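Local atomic coordinates of 3-oxosteroid 1-dehydrogenase (Sterolibacterium denitrificans, PDB entry 7P18), a protein that probably uses bound FAD to dehydrogenate 3-oxosteroids, introducing a double bond into ring A to give 3-oxo-Delta(1)-steroids. Residues Ala52-Asn57 with Ala535-Gly540; Pro116-His121 with Ala360-Glu365; Trp321-Ile326 with Gly336-Arg341; Gln354-Glu359 with Ala368-Asn373. One frame throughout, in Å; residues are numbered along the deposited sequence.

Contact 1: Ala52-Asn57 with Ala535-Gly540. With FAD (flavin-adenine dinucleotide), chain C.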
# COMPACT_ATOMS: atom_id res chain seq x y z
N ALA A 52 -7.59 -1.18 0.62
CA ALA A 52 -8.39 -0.14 -0.05
C ALA A 52 -8.16 -0.21 -1.55
O ALA A 52 -7.03 -0.49 -1.97
CB ALA A 52 -8.03 1.20 0.50
N VAL A 53 -9.21 0.06 -2.33
CA VAL A 53 -9.15 0.18 -3.82
C VAL A 53 -9.81 1.50 -4.22
O VAL A 53 -10.83 1.89 -3.62
CB VAL A 53 -9.79 -1.02 -4.53
CG1 VAL A 53 -8.98 -2.28 -4.29
CG2 VAL A 53 -11.25 -1.23 -4.11
N TRP A 54 -9.19 2.21 -5.16
CA TRP A 54 -9.63 3.55 -5.58
C TRP A 54 -10.48 3.39 -6.85
O TRP A 54 -9.92 3.13 -7.91
CB TRP A 54 -8.45 4.48 -5.78
CG TRP A 54 -8.85 5.88 -6.09
CD1 TRP A 54 -9.30 6.82 -5.20
CD2 TRP A 54 -8.80 6.54 -7.36
NE1 TRP A 54 -9.48 8.01 -5.82
CE2 TRP A 54 -9.22 7.86 -7.16
CE3 TRP A 54 -8.45 6.13 -8.65
CZ2 TRP A 54 -9.32 8.79 -8.20
CZ3 TRP A 54 -8.53 7.05 -9.68
CH2 TRP A 54 -8.97 8.36 -9.46
N ILE A 55 -11.79 3.48 -6.69
CA ILE A 55 -12.78 3.10 -7.73
C ILE A 55 -13.63 4.32 -8.02
O ILE A 55 -14.70 4.53 -7.44
CB ILE A 55 -13.64 1.88 -7.31
CG1 ILE A 55 -12.82 0.75 -6.70
CG2 ILE A 55 -14.46 1.41 -8.51
CD1 ILE A 55 -11.92 0.01 -7.68
N PRO A 56 -13.23 5.15 -9.00
CA PRO A 56 -14.05 6.30 -9.35
C PRO A 56 -15.40 5.77 -9.86
O PRO A 56 -15.44 4.77 -10.53
CB PRO A 56 -13.24 7.03 -10.42
CG PRO A 56 -11.82 6.50 -10.22
CD PRO A 56 -11.98 5.06 -9.79
N ASN A 57 -16.45 6.52 -9.55
CA ASN A 57 -17.80 6.34 -10.13
C ASN A 57 -18.33 4.95 -9.75
O ASN A 57 -19.10 4.34 -10.57
CB ASN A 57 -17.80 6.56 -11.63
CG ASN A 57 -19.18 6.86 -12.19
OD1 ASN A 57 -20.10 7.36 -11.49
ND2 ASN A 57 -19.29 6.58 -13.48
N ALA A 535 2.20 9.29 -9.83
CA ALA A 535 1.16 9.84 -8.94
C ALA A 535 0.48 8.73 -8.16
O ALA A 535 0.71 7.54 -8.40
CB ALA A 535 0.18 10.66 -9.75
N TYR A 536 -0.31 9.14 -7.18
CA TYR A 536 -1.07 8.24 -6.30
C TYR A 536 -2.40 8.94 -6.05
O TYR A 536 -2.43 9.94 -5.34
CB TYR A 536 -0.30 8.06 -5.00
CG TYR A 536 -0.64 6.85 -4.19
CD1 TYR A 536 -1.90 6.60 -3.68
CD2 TYR A 536 0.39 5.99 -3.81
CE1 TYR A 536 -2.16 5.46 -2.91
CE2 TYR A 536 0.17 4.89 -3.01
CZ TYR A 536 -1.12 4.59 -2.60
OH TYR A 536 -1.28 3.46 -1.84
N PRO A 537 -3.48 8.54 -6.76
CA PRO A 537 -4.68 9.39 -6.86
C PRO A 537 -5.51 9.51 -5.58
O PRO A 537 -6.17 10.54 -5.36
CB PRO A 537 -5.48 8.69 -7.96
CG PRO A 537 -5.04 7.26 -7.91
CD PRO A 537 -3.55 7.37 -7.65
N GLY A 538 -5.47 8.46 -4.77
CA GLY A 538 -6.25 8.31 -3.54
C GLY A 538 -5.95 6.99 -2.90
O GLY A 538 -5.26 6.14 -3.53
N ALA A 539 -6.46 6.78 -1.70
CA ALA A 539 -6.30 5.49 -1.00
C ALA A 539 -6.84 4.37 -1.88
O ALA A 539 -8.00 4.49 -2.37
CB ALA A 539 -6.96 5.57 0.36
N GLY A 540 -6.01 3.38 -2.17
CA GLY A 540 -6.34 2.31 -3.14
C GLY A 540 -5.77 2.51 -4.51
O GLY A 540 -6.17 1.73 -5.42
PA FAD C . 2.04 -8.45 -3.60
O1A FAD C . 0.75 -8.16 -2.91
O2A FAD C . 3.24 -8.23 -2.72
O5B FAD C . 1.97 -9.95 -4.10
C5B FAD C . 3.10 -10.49 -4.84
C4B FAD C . 3.25 -11.94 -4.47
O4B FAD C . 4.13 -12.58 -5.44
C3B FAD C . 3.86 -12.21 -3.08
O3B FAD C . 3.06 -13.14 -2.35
C2B FAD C . 5.25 -12.76 -3.40
O2B FAD C . 5.78 -13.57 -2.36
C1B FAD C . 5.02 -13.43 -4.76
N9A FAD C . 6.23 -13.63 -5.56
C8A FAD C . 7.35 -12.85 -5.63
N7A FAD C . 8.30 -13.40 -6.39
C5A FAD C . 7.73 -14.58 -6.87
C6A FAD C . 8.21 -15.59 -7.72
N6A FAD C . 9.45 -15.63 -8.22
N1A FAD C . 7.38 -16.62 -7.98
C2A FAD C . 6.16 -16.61 -7.44
N3A FAD C . 5.62 -15.75 -6.57
C4A FAD C . 6.47 -14.73 -6.35
N1 FAD C . -2.07 -0.04 -1.56
C2 FAD C . -3.36 0.29 -1.83
O2 FAD C . -3.72 0.54 -2.99
N3 FAD C . -4.29 0.33 -0.86
C4 FAD C . -3.96 0.31 0.48
O4 FAD C . -4.87 0.24 1.30
C4X FAD C . -2.62 0.00 0.82
N5 FAD C . -2.27 -0.06 2.09
C5X FAD C . -0.98 -0.44 2.38
C6 FAD C . -0.60 -0.61 3.74
C7 FAD C . 0.64 -1.12 4.09
C7M FAD C . 1.01 -1.33 5.54
C8 FAD C . 1.52 -1.53 3.07
C8M FAD C . 2.88 -2.12 3.42
C9 FAD C . 1.20 -1.29 1.75
C9A FAD C . -0.06 -0.80 1.37
N10 FAD C . -0.43 -0.56 0.03
C10 FAD C . -1.72 -0.19 -0.29
C1' FAD C . 0.46 -0.97 -1.07
C2' FAD C . 0.05 -2.37 -1.57
O2' FAD C . -0.00 -3.34 -0.53
C3' FAD C . 0.97 -2.89 -2.70
O3' FAD C . 1.34 -1.85 -3.60
C4' FAD C . 0.32 -4.05 -3.42
O4' FAD C . -0.04 -5.03 -2.45
C5' FAD C . 1.20 -4.68 -4.48
O5' FAD C . 0.47 -5.82 -4.98
P FAD C . 1.18 -6.88 -5.93
O1P FAD C . 0.12 -7.86 -6.17
O2P FAD C . 1.93 -6.25 -7.02
O3P FAD C . 2.28 -7.58 -4.94
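The indole of W54 is packed between two prolines, P537 from across the contact on one face and P56 of its own segment on the other. P537 CB stands over the six-membered ring in a CH-pi contact, 3.6 Å from the centroid and 4° off the ring normal, while CG of the same proline leans on CE3. Further along that face the backbone of G538 covers the pyrrole end, and A539 O comes to the edge, 3.4 Å from W54 CB. CG of W54 lies anti to the backbone N (chi1 -175°), beside its carbonyl carbon; the turn at chi2 (78°) then sets the ring against P537. W54 NE1 is satisfied by D117.

Beside this packing the backbones meet next to the flavin, where A52 and G540 both touch it. W54 N gives a hydrogen bond to G540 O, 3.1 Å long, with the donor standing above the carbonyl plane. G540 CA comes within 3.6 Å of V53 CA and touches A52 O, an approach so close that a side chain at G540 would run into the strand; the backbone angles of G540 call for glycine as well. A52 O also accepts from FAD N3 at 3.1 Å, and A52 N donates to FAD O4, so the backbone of A52 pairs with the pyrimidine edge of the isoalloxazine. On the facing loop, Y536 OH and G540 N both hydrogen-bond the steroid oxygen O1. The arrangement is part of the active site of an FAD-dependent oxidoreductase, where A52, Y536, A539 and G540 line the steroid pocket beside the flavin.

Contact 2: Pro116-His121 with Ala360-Glu365. With ANB (androsta-1,4-diene-3,17-dione), chain D.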
# COMPACT_ATOMS: atom_id res chain seq x y z
N PRO A 116 -11.12 11.63 1.34
CA PRO A 116 -10.94 12.45 0.15
C PRO A 116 -9.86 11.92 -0.79
O PRO A 116 -8.91 11.29 -0.32
CB PRO A 116 -10.50 13.82 0.67
CG PRO A 116 -10.80 13.74 2.15
CD PRO A 116 -10.60 12.30 2.52
N ASP A 117 -10.05 12.16 -2.09
CA ASP A 117 -8.96 11.98 -3.09
C ASP A 117 -7.71 12.76 -2.63
O ASP A 117 -7.83 13.80 -1.96
CB ASP A 117 -9.41 12.41 -4.47
CG ASP A 117 -10.44 11.48 -5.09
OD1 ASP A 117 -10.61 10.34 -4.59
OD2 ASP A 117 -11.04 11.92 -6.08
N TYR A 118 -6.52 12.30 -3.00
CA TYR A 118 -5.27 12.88 -2.45
C TYR A 118 -4.93 14.25 -3.03
O TYR A 118 -4.10 14.93 -2.45
CB TYR A 118 -4.13 11.87 -2.63
CG TYR A 118 -4.17 10.72 -1.64
CD1 TYR A 118 -5.25 10.46 -0.81
CD2 TYR A 118 -3.09 9.86 -1.56
CE1 TYR A 118 -5.26 9.38 0.07
CE2 TYR A 118 -3.07 8.80 -0.68
CZ TYR A 118 -4.14 8.57 0.16
OH TYR A 118 -4.09 7.48 0.99
N TYR A 119 -5.42 14.61 -4.22
CA TYR A 119 -5.02 15.84 -4.91
C TYR A 119 -6.24 16.75 -5.07
O TYR A 119 -6.85 16.81 -6.14
CB TYR A 119 -4.39 15.54 -6.28
CG TYR A 119 -3.23 14.58 -6.29
CD1 TYR A 119 -2.08 14.79 -5.52
CD2 TYR A 119 -3.25 13.47 -7.10
CE1 TYR A 119 -1.02 13.88 -5.55
CE2 TYR A 119 -2.20 12.57 -7.14
CZ TYR A 119 -1.06 12.80 -6.40
OH TYR A 119 -0.04 11.90 -6.49
N GLN A 120 -6.65 17.40 -3.98
CA GLN A 120 -7.90 18.19 -3.98
C GLN A 120 -7.73 19.40 -4.92
O GLN A 120 -8.76 19.94 -5.37
CB GLN A 120 -8.25 18.63 -2.56
CG GLN A 120 -8.74 17.48 -1.70
CD GLN A 120 -10.04 16.88 -2.18
OE1 GLN A 120 -11.00 17.58 -2.39
NE2 GLN A 120 -10.04 15.56 -2.41
N HIS A 121 -6.50 19.82 -5.19
CA HIS A 121 -6.23 20.97 -6.09
C HIS A 121 -6.39 20.59 -7.57
O HIS A 121 -6.32 21.49 -8.39
CB HIS A 121 -4.85 21.51 -5.83
CG HIS A 121 -3.78 20.48 -6.02
ND1 HIS A 121 -3.41 19.60 -4.99
CD2 HIS A 121 -3.04 20.13 -7.10
CE1 HIS A 121 -2.44 18.81 -5.43
NE2 HIS A 121 -2.22 19.08 -6.72
N ALA A 360 1.49 16.64 6.46
CA ALA A 360 0.28 15.93 6.03
C ALA A 360 0.34 15.55 4.54
O ALA A 360 -0.65 15.03 4.06
CB ALA A 360 -0.94 16.80 6.29
N SER A 361 1.42 15.84 3.81
CA SER A 361 1.54 15.43 2.37
C SER A 361 1.11 13.96 2.25
O SER A 361 1.48 13.12 3.07
CB SER A 361 2.93 15.65 1.84
OG SER A 361 3.09 15.01 0.57
N PRO A 362 0.42 13.57 1.16
CA PRO A 362 0.34 12.16 0.81
C PRO A 362 1.75 11.55 0.85
O PRO A 362 2.72 12.24 0.51
CB PRO A 362 -0.21 12.15 -0.63
CG PRO A 362 -1.02 13.46 -0.68
CD PRO A 362 -0.21 14.45 0.15
N TYR A 363 1.83 10.26 1.24
CA TYR A 363 3.12 9.57 1.50
C TYR A 363 3.99 9.52 0.24
O TYR A 363 5.24 9.63 0.38
CB TYR A 363 2.93 8.19 2.10
CG TYR A 363 1.65 7.47 1.72
CD1 TYR A 363 0.46 7.82 2.34
CD2 TYR A 363 1.64 6.45 0.81
CE1 TYR A 363 -0.72 7.17 2.03
CE2 TYR A 363 0.45 5.79 0.48
CZ TYR A 363 -0.74 6.17 1.08
OH TYR A 363 -1.95 5.58 0.77
N LEU A 364 3.43 9.34 -0.96
CA LEU A 364 4.26 9.31 -2.19
C LEU A 364 5.05 10.60 -2.35
O LEU A 364 6.30 10.56 -2.52
CB LEU A 364 3.38 9.05 -3.42
CG LEU A 364 4.12 9.02 -4.75
CD1 LEU A 364 5.01 7.81 -4.87
CD2 LEU A 364 3.13 9.03 -5.91
N GLU A 365 4.37 11.74 -2.26
CA GLU A 365 5.00 13.06 -2.44
C GLU A 365 5.93 13.35 -1.27
O GLU A 365 6.93 14.04 -1.50
CB GLU A 365 3.92 14.13 -2.61
CG GLU A 365 3.38 14.16 -4.04
CD GLU A 365 2.39 13.09 -4.39
OE1 GLU A 365 1.78 12.56 -3.44
OE2 GLU A 365 2.24 12.77 -5.61
C1 ANB D . -2.42 3.00 2.88
C10 ANB D . -3.65 3.35 3.66
C11 ANB D . -2.62 2.34 5.84
C12 ANB D . -2.85 1.64 7.19
C13 ANB D . -4.06 2.22 7.90
C14 ANB D . -5.28 2.03 6.98
C15 ANB D . -6.48 2.31 7.89
C16 ANB D . -6.04 1.74 9.26
C17 ANB D . -4.55 1.53 9.16
C18 ANB D . -3.84 3.69 8.33
C19 ANB D . -3.51 4.83 4.09
C2 ANB D . -2.32 3.10 1.56
C3 ANB D . -3.51 3.27 0.73
C4 ANB D . -4.77 3.11 1.45
C5 ANB D . -4.87 3.21 2.78
C6 ANB D . -6.22 3.28 3.44
C7 ANB D . -6.32 2.46 4.72
C8 ANB D . -5.16 2.76 5.65
C9 ANB D . -3.84 2.40 4.91
O1 ANB D . -3.45 3.50 -0.49
O2 ANB D . -3.88 0.92 9.96
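Y118 and Y363 cross obliquely, their ring planes 79° apart and their hydroxyls brought together at the crossing. The two OH atoms are 2.9 Å apart and hydrogen-bonded, and either could supply the proton. Y363 OH comes in near the plane of the Y118 ring, at its edge, and Y118 CE2 lies 3.9 Å from Y363 CZ. At the other end of the Y118 ring, P362 slides past in the opposite direction, with its CB against CD2 and its CG near Y118 CB.

P362 is the N-cap residue of helix 363-377, and Y363, the first residue of that helix, lines the steroid pocket. Y363 OH lies close to ANB C2, one carbon of the C1=C2 double bond in ring A, and 2.9 Å from ANB O1. F338 and Y536 meet the Y363 ring edge-to-face, placing it within an aromatic lining.

Y119 turns the other way and meets E365 tip to tip, with ring and carboxylate planes 82° apart. Its OH donates to E365 OE2 over 2.6 Å, reaching the syn side of that oxygen but 26° out of the carboxylate plane. The bend of the glutamate chain at chi2 turns CD back toward the tyrosine. The same hydroxyl accepts from Y536 N, which would probably strengthen it as a donor to the carboxylate. A phenylalanine in place of Y119 would probably leave both the E365 carboxylate and Y536 N without this partner. Within the loop, Q120 NE2 donates almost straight to D117 O.

Contact 3: Trp321-Ile326 with Gly336-Arg341. With ANB (androsta-1,4-diene-3,17-dione), chain D.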
# COMPACT_ATOMS: atom_id res chain seq x y z
N TRP A 321 6.73 3.39 -4.54
CA TRP A 321 5.57 3.85 -3.75
C TRP A 321 6.12 4.29 -2.38
O TRP A 321 6.04 3.51 -1.42
CB TRP A 321 4.51 2.78 -3.65
CG TRP A 321 3.91 2.26 -4.93
CD1 TRP A 321 4.04 1.02 -5.45
CD2 TRP A 321 2.88 2.89 -5.73
NE1 TRP A 321 3.22 0.84 -6.54
CE2 TRP A 321 2.54 2.00 -6.76
CE3 TRP A 321 2.31 4.15 -5.72
CZ2 TRP A 321 1.55 2.30 -7.70
CZ3 TRP A 321 1.35 4.46 -6.66
CH2 TRP A 321 0.98 3.54 -7.64
N TRP A 322 6.71 5.48 -2.31
CA TRP A 322 7.42 5.93 -1.07
C TRP A 322 6.44 5.97 0.10
O TRP A 322 5.21 6.26 -0.08
CB TRP A 322 8.10 7.30 -1.24
CG TRP A 322 8.94 7.45 -2.46
CD1 TRP A 322 8.72 8.30 -3.50
CD2 TRP A 322 10.17 6.76 -2.75
NE1 TRP A 322 9.72 8.17 -4.42
CE2 TRP A 322 10.59 7.20 -4.02
CE3 TRP A 322 10.92 5.78 -2.10
CZ2 TRP A 322 11.77 6.74 -4.61
CZ3 TRP A 322 12.05 5.27 -2.72
CH2 TRP A 322 12.48 5.77 -3.95
N VAL A 323 6.94 5.66 1.29
CA VAL A 323 6.27 6.00 2.58
C VAL A 323 7.38 6.34 3.58
O VAL A 323 8.36 5.60 3.66
CB VAL A 323 5.32 4.90 3.06
CG1 VAL A 323 5.99 3.59 3.47
CG2 VAL A 323 4.39 5.36 4.17
N PRO A 324 7.23 7.38 4.42
CA PRO A 324 8.13 7.56 5.56
C PRO A 324 7.98 6.32 6.44
O PRO A 324 6.88 5.91 6.70
CB PRO A 324 7.66 8.85 6.26
CG PRO A 324 6.25 9.06 5.76
CD PRO A 324 6.22 8.44 4.36
N SER A 325 9.09 5.72 6.90
CA SER A 325 9.02 4.45 7.65
C SER A 325 9.94 4.49 8.88
O SER A 325 10.91 5.27 8.89
CB SER A 325 9.33 3.24 6.80
OG SER A 325 10.72 3.20 6.53
N ILE A 326 9.62 3.62 9.84
CA ILE A 326 10.23 3.57 11.21
C ILE A 326 10.77 2.16 11.47
O ILE A 326 9.98 1.17 11.41
CB ILE A 326 9.19 3.92 12.28
CG1 ILE A 326 8.55 5.30 12.07
CG2 ILE A 326 9.77 3.79 13.70
CD1 ILE A 326 9.50 6.44 12.06
N GLY A 336 5.24 1.92 8.22
CA GLY A 336 4.95 3.17 7.49
C GLY A 336 4.11 4.12 8.34
O GLY A 336 3.26 3.66 9.12
N LEU A 337 4.36 5.41 8.20
CA LEU A 337 3.56 6.48 8.84
C LEU A 337 2.55 6.99 7.79
O LEU A 337 2.90 7.88 7.03
CB LEU A 337 4.50 7.58 9.31
CG LEU A 337 5.51 7.17 10.39
CD1 LEU A 337 6.25 8.39 10.89
CD2 LEU A 337 4.89 6.44 11.56
N PHE A 338 1.38 6.37 7.71
CA PHE A 338 0.37 6.70 6.67
C PHE A 338 -0.49 7.88 7.11
O PHE A 338 -0.67 8.80 6.28
CB PHE A 338 -0.49 5.50 6.31
CG PHE A 338 0.30 4.36 5.73
CD1 PHE A 338 0.60 4.32 4.38
CD2 PHE A 338 0.77 3.34 6.54
CE1 PHE A 338 1.31 3.27 3.84
CE2 PHE A 338 1.51 2.31 5.99
CZ PHE A 338 1.78 2.27 4.65
N ALA A 339 -1.01 7.84 8.34
CA ALA A 339 -2.06 8.79 8.81
C ALA A 339 -1.55 9.78 9.86
O ALA A 339 -2.09 10.89 9.95
CB ALA A 339 -3.18 7.98 9.42
N GLU A 340 -0.61 9.33 10.72
CA GLU A 340 -0.35 9.97 12.04
C GLU A 340 0.39 11.31 11.85
O GLU A 340 0.29 12.18 12.75
CB GLU A 340 0.47 9.06 12.95
CG GLU A 340 -0.13 7.69 13.13
CD GLU A 340 0.50 6.63 12.23
OE1 GLU A 340 0.53 6.85 10.98
OE2 GLU A 340 0.90 5.58 12.76
N ARG A 341 1.08 11.50 10.73
CA ARG A 341 1.80 12.77 10.46
C ARG A 341 0.82 13.96 10.36
O ARG A 341 1.25 15.11 10.57
CB ARG A 341 2.64 12.72 9.18
CG ARG A 341 3.75 11.67 9.20
CD ARG A 341 4.38 11.49 7.82
NE ARG A 341 3.54 10.64 6.98
CZ ARG A 341 2.77 11.06 5.97
NH1 ARG A 341 2.73 12.34 5.63
NH2 ARG A 341 2.09 10.19 5.26
C1 ANB D . -2.42 3.00 2.88
C10 ANB D . -3.65 3.35 3.66
C11 ANB D . -2.62 2.34 5.84
C12 ANB D . -2.85 1.64 7.19
C13 ANB D . -4.06 2.22 7.90
C14 ANB D . -5.28 2.03 6.98
C15 ANB D . -6.48 2.31 7.89
C16 ANB D . -6.04 1.74 9.26
C17 ANB D . -4.55 1.53 9.16
C18 ANB D . -3.84 3.69 8.33
C19 ANB D . -3.51 4.83 4.09
C2 ANB D . -2.32 3.10 1.56
C3 ANB D . -3.51 3.27 0.73
C4 ANB D . -4.77 3.11 1.45
C5 ANB D . -4.87 3.21 2.78
C6 ANB D . -6.22 3.28 3.44
C7 ANB D . -6.32 2.46 4.72
C8 ANB D . -5.16 2.76 5.65
C9 ANB D . -3.84 2.40 4.91
O1 ANB D . -3.45 3.50 -0.49
O2 ANB D . -3.88 0.92 9.96
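V323 and P324 on strand 320-326 meet F338, L337 and R341 of the segment that follows strand 335-336. Apolar contacts come first. V323 CG2 lies over one face of the F338 ring, toward the rim, in a CH-pi contact 4.1 Å from the centroid; the two side chains cross at about a right angle. With chi1 of 67°, V323 CG2 is anti to the backbone N, and this is the methyl that reaches the ring. The opposite face of F338 carries the steroid, with ANB C11 3.6 Å from F338 CG. The phenyl group is thus held between a strand valine and the bound product. Elsewhere I326 CG1 packs on L337 CD2. P324 CG packs 3.4 Å from R341 NE, its ring crossing the arginine chain at about a right angle.

The backbone contacts belong to an antiparallel beta ladder: S325 and G336 form a non-hydrogen-bonded pair, and L337 N donates to P324 O over 3.0 Å, nearly along the C=O axis. G336 CA also approaches P324 O in a CA-H...O contact. On its other edge strand 320-326 pairs with strand 486-502 in the same sheet.

Polar side-chain bonds fix the turn beyond the ladder. R341 grips L337 O side-on with NE and NH2, the oxygen lying in the guanidinium plane, while NH1 reaches S361 O.

Contact 4: Gln354-Glu359 with Ala368-Asn373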
# COMPACT_ATOMS: atom_id res chain seq x y z
N GLN A 354 15.44 22.37 9.61
CA GLN A 354 14.45 23.15 8.82
C GLN A 354 13.36 22.20 8.32
O GLN A 354 13.69 21.03 7.93
CB GLN A 354 15.08 23.82 7.60
CG GLN A 354 16.33 24.66 7.87
CD GLN A 354 17.11 24.78 6.57
OE1 GLN A 354 17.29 23.82 5.81
NE2 GLN A 354 17.59 25.97 6.29
N ARG A 355 12.12 22.69 8.24
CA ARG A 355 11.01 21.97 7.55
C ARG A 355 11.21 22.05 6.04
O ARG A 355 11.76 23.07 5.56
CB ARG A 355 9.65 22.54 7.97
CG ARG A 355 9.30 22.25 9.42
CD ARG A 355 8.00 22.93 9.81
NE ARG A 355 6.86 22.42 9.05
CZ ARG A 355 5.98 23.16 8.36
NH1 ARG A 355 6.08 24.47 8.32
NH2 ARG A 355 5.00 22.56 7.70
N PHE A 356 10.74 21.05 5.28
CA PHE A 356 10.90 21.04 3.79
C PHE A 356 9.65 20.49 3.10
O PHE A 356 9.61 20.55 1.82
CB PHE A 356 12.12 20.23 3.37
CG PHE A 356 12.17 18.81 3.83
CD1 PHE A 356 11.61 17.81 3.08
CD2 PHE A 356 12.75 18.47 5.05
CE1 PHE A 356 11.63 16.50 3.52
CE2 PHE A 356 12.75 17.17 5.51
CZ PHE A 356 12.19 16.18 4.74
N ILE A 357 8.69 19.98 3.88
CA ILE A 357 7.48 19.30 3.35
C ILE A 357 6.30 19.54 4.29
O ILE A 357 6.47 19.42 5.51
CB ILE A 357 7.75 17.80 3.13
CG1 ILE A 357 6.58 17.08 2.44
CG2 ILE A 357 8.16 17.05 4.41
CD1 ILE A 357 6.26 17.56 1.04
N ASN A 358 5.13 19.74 3.69
CA ASN A 358 3.82 19.57 4.37
C ASN A 358 3.84 18.22 5.09
O ASN A 358 3.86 17.18 4.40
CB ASN A 358 2.64 19.74 3.41
CG ASN A 358 1.29 19.49 4.06
OD1 ASN A 358 1.19 19.28 5.26
ND2 ASN A 358 0.24 19.53 3.25
N GLU A 359 3.79 18.19 6.42
CA GLU A 359 3.84 16.91 7.16
C GLU A 359 2.63 16.03 6.82
O GLU A 359 2.75 14.83 6.91
CB GLU A 359 3.87 17.08 8.68
CG GLU A 359 5.18 17.64 9.20
CD GLU A 359 5.43 19.12 9.05
OE1 GLU A 359 4.47 19.86 8.65
OE2 GLU A 359 6.58 19.52 9.28
N ALA A 368 9.19 11.60 -2.09
CA ALA A 368 9.83 12.36 -3.19
C ALA A 368 10.46 13.63 -2.64
O ALA A 368 11.57 13.97 -3.09
CB ALA A 368 8.84 12.67 -4.28
N ALA A 369 9.82 14.30 -1.69
CA ALA A 369 10.31 15.57 -1.12
C ALA A 369 11.55 15.29 -0.26
O ALA A 369 12.38 16.20 -0.19
CB ALA A 369 9.23 16.26 -0.31
N MET A 370 11.63 14.14 0.40
CA MET A 370 12.85 13.77 1.20
C MET A 370 14.05 13.73 0.23
O MET A 370 15.09 14.36 0.52
CB MET A 370 12.69 12.42 1.90
CG MET A 370 11.66 12.43 3.03
SD MET A 370 11.37 10.86 3.72
CE MET A 370 12.95 10.45 4.48
N TYR A 371 13.90 13.08 -0.92
CA TYR A 371 14.98 12.99 -1.94
C TYR A 371 15.27 14.38 -2.49
O TYR A 371 16.45 14.75 -2.69
CB TYR A 371 14.67 11.95 -3.01
CG TYR A 371 14.93 10.53 -2.59
CD1 TYR A 371 16.23 10.04 -2.48
CD2 TYR A 371 13.90 9.68 -2.25
CE1 TYR A 371 16.48 8.74 -2.09
CE2 TYR A 371 14.13 8.37 -1.88
CZ TYR A 371 15.43 7.91 -1.75
OH TYR A 371 15.62 6.62 -1.40
N GLU A 372 14.24 15.17 -2.74
CA GLU A 372 14.42 16.52 -3.33
C GLU A 372 15.21 17.38 -2.34
O GLU A 372 16.19 18.07 -2.77
CB GLU A 372 13.09 17.16 -3.69
CG GLU A 372 13.22 18.39 -4.55
CD GLU A 372 13.61 19.68 -3.86
OE1 GLU A 372 13.45 19.77 -2.60
OE2 GLU A 372 14.10 20.61 -4.58
N ASN A 373 14.85 17.38 -1.05
CA ASN A 373 15.59 18.20 -0.06
C ASN A 373 17.00 17.61 0.19
O ASN A 373 17.92 18.39 0.39
CB ASN A 373 14.84 18.37 1.24
CG ASN A 373 15.54 19.38 2.12
OD1 ASN A 373 16.27 19.00 3.03
ND2 ASN A 373 15.37 20.65 1.81
O HOH W 1 17.27 22.91 2.80
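With chi1 at 57°, F356 CG sits between its own backbone N and carbonyl carbon, and the ring meets A369, M370 and N373 of helix 363-377. N373 CG is instead anti to its backbone N (chi1 -171°), and chi2 turns the amide so that ring and amide planes are only 13° apart and stacked. N373 ND2 comes within 3.6 Å of F356 CB, while N373 CB lies near CG and CD1 of the ring. One turn back, F356 CE1 rests 3.8 Å from M370 CA, and A369 O lies 3.7 Å from F356 CD1. I357 CD1 closes the row against A369 CB at 3.5 Å. An alanine in place of F356 would probably open a gap beside M370 and leave the N373 amide without its stacking partner.

A water bridges Q354 OE1 and N373 ND2, and N373 OD1 is held by S377 and N350, so both ends of the amide are engaged. Within the loop segment R355 makes a side-on salt bridge to E359, NE to OE2 and NH2 to OE1, each oxygen using its syn lone pair. With packing, stacking and a water bridge joining the two segments, their fit probably depends more on shape than on direct polar bonds.

Overall arrangement
Contacts 1, 2 and 3 converge on the steroid, and A52 and G540 of contact 1 and F338 of contact 3 also touch FAD. Contact 4 lies away from both ligands, its centre about 24 Å from that of contact 1. Contacts 1 and 2 have centres about 11 Å apart and pack together where A539 N lies 3.4 Å from Y118 CE1. Contact 1 meets contact 3 where Y536 CD2 lies 3.3 Å from W321 CE3. Contacts 2 and 3 touch through Y363 CB and V323 CG2, 3.8 Å apart. Helix 363-377 links contacts 2 and 4: its start faces the pocket and its later turns take the packing of 354-359. W322 of contact 3 also touches Y371 on that helix.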